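Local coordinates for uncharacterized protein (Nostoc punctiforme, PDB 2QDR), which is of uncharacterised function but adopts a double-stranded beta-helix fold and is a putative dioxygenase, at the interface of chains A and B. Sequence-based numbering; all coordinates share one arbitrary frame. Chains: chain A/B, Uncharacterized protein.

The interface of chains A and B. Residues chain A 204, 225-226; chain B 193-194.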
loop_
_atom_site.group_PDB
_atom_site.type_symbol
_atom_site.label_atom_id
_atom_site.label_comp_id
_atom_site.label_asym_id
_atom_site.label_seq_id
_atom_site.Cartn_x
_atom_site.Cartn_y
_atom_site.Cartn_z
ATOM N N GLN A 204 15.737 0.843 -11.272
ATOM C CA GLN A 204 15.451 1.901 -12.255
ATOM C C GLN A 204 15.403 1.297 -13.649
ATOM O O GLN A 204 16.183 1.639 -14.547
ATOM C CB GLN A 204 16.497 3.022 -12.177
ATOM C CG GLN A 204 16.626 3.771 -10.839
ATOM C CD GLN A 204 15.361 4.523 -10.402
ATOM O OE1 GLN A 204 15.378 5.748 -10.293
ATOM N NE2 GLN A 204 14.264 3.798 -10.178
ATOM N N LEU A 225 15.917 2.547 -18.165
ATOM C CA LEU A 225 15.639 3.964 -18.318
ATOM C C LEU A 225 16.929 4.734 -18.529
ATOM O O LEU A 225 18.006 4.207 -18.242
ATOM C CB LEU A 225 14.933 4.511 -17.072
ATOM C CG LEU A 225 13.562 3.911 -16.745
ATOM C CD1 LEU A 225 12.987 4.472 -15.443
ATOM C CD2 LEU A 225 12.620 4.166 -17.873
ATOM N N PRO A 226 16.842 5.975 -19.054
ATOM C CA PRO A 226 18.053 6.792 -19.212
ATOM C C PRO A 226 18.766 7.072 -17.871
ATOM O O PRO A 226 18.247 6.742 -16.816
ATOM C CB PRO A 226 17.515 8.100 -19.800
ATOM C CG PRO A 226 16.246 7.746 -20.434
ATOM C CD PRO A 226 15.655 6.678 -19.584
ATOM N N PRO B 193 16.736 10.320 -9.060
ATOM C CA PRO B 193 16.078 9.068 -9.471
ATOM C C PRO B 193 14.760 9.283 -10.216
ATOM O O PRO B 193 14.134 10.322 -10.067
ATOM C CB PRO B 193 15.777 8.399 -8.143
ATOM C CG PRO B 193 15.479 9.541 -7.244
ATOM C CD PRO B 193 16.376 10.671 -7.675
ATOM N N TRP B 194 14.355 8.299 -11.009
ATOM C CA TRP B 194 13.090 8.348 -11.735
ATOM C C TRP B 194 11.939 8.052 -10.788
ATOM O O TRP B 194 12.060 7.188 -9.920
ATOM C CB TRP B 194 13.052 7.350 -12.900
ATOM C CG TRP B 194 13.935 7.720 -14.025
ATOM C CD1 TRP B 194 15.136 7.179 -14.330
ATOM C CD2 TRP B 194 13.694 8.753 -14.994
ATOM N NE1 TRP B 194 15.660 7.798 -15.439
ATOM C CE2 TRP B 194 14.796 8.767 -15.869
ATOM C CE3 TRP B 194 12.649 9.657 -15.213
ATOM C CZ2 TRP B 194 14.898 9.668 -16.937
ATOM C CZ3 TRP B 194 12.753 10.556 -16.277
ATOM C CH2 TRP B 194 13.870 10.556 -17.117
#
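B:Trp194 meets chain A through both of its N-H groups, one in the backbone and one in the indole, and so illustrates how a tryptophan can fasten a subunit contact by its polar edge as well as its ring face. The backbone N of B:Trp194 gives a hydrogen bond of 2.8 Å to OE1, the side-chain amide oxygen of A:Gln204, and the donor lies tilted by 25° from the plane of that amide. The glutamine chain bends at chi2 (-62°), which turns its amide towards the B:Pro193-B:Trp194 segment. CB of B:Pro193 lies beside that oxygen, 3.4 Å from OE1 of A:Gln204, a van der Waals contact. At the other end of the tryptophan, NE1 of the B:Trp194 indole donates to the backbone O of A:Pro226 over 3.1 Å. This bond is nearly straight, 169° at the hydrogen; the acceptor sits in the plane of the indole, at its edge, whereas the donor stands above the carbonyl plane.

Apolar contacts fill in beside the indole bond. The CD1 methyl of A:Leu225 rests over the face of the five-membered ring of B:Trp194, 4.0 Å from its centroid, in a CH-pi contact, and comes within 3.6 Å of CD1 of B:Trp194. A:Pro226 approaches the benzene part of the indole, with its CD 4.1 Å from CZ2 of B:Trp194. Putting an alanine at B:Trp194 would probably leave the carbonyl of A:Pro226 without its indole donor and the methyl of A:Leu225 without a ring to rest on.

The patch recurs with the chains exchanged in this two-fold interface, whose biological role the structure alone does not establish. All five residues belong to loops: A:Gln204 just precedes strand 205-212, A:Leu225 and A:Pro226 follow strand 218-224, and the B:Pro193-B:Trp194 segment leads into strand 195-196.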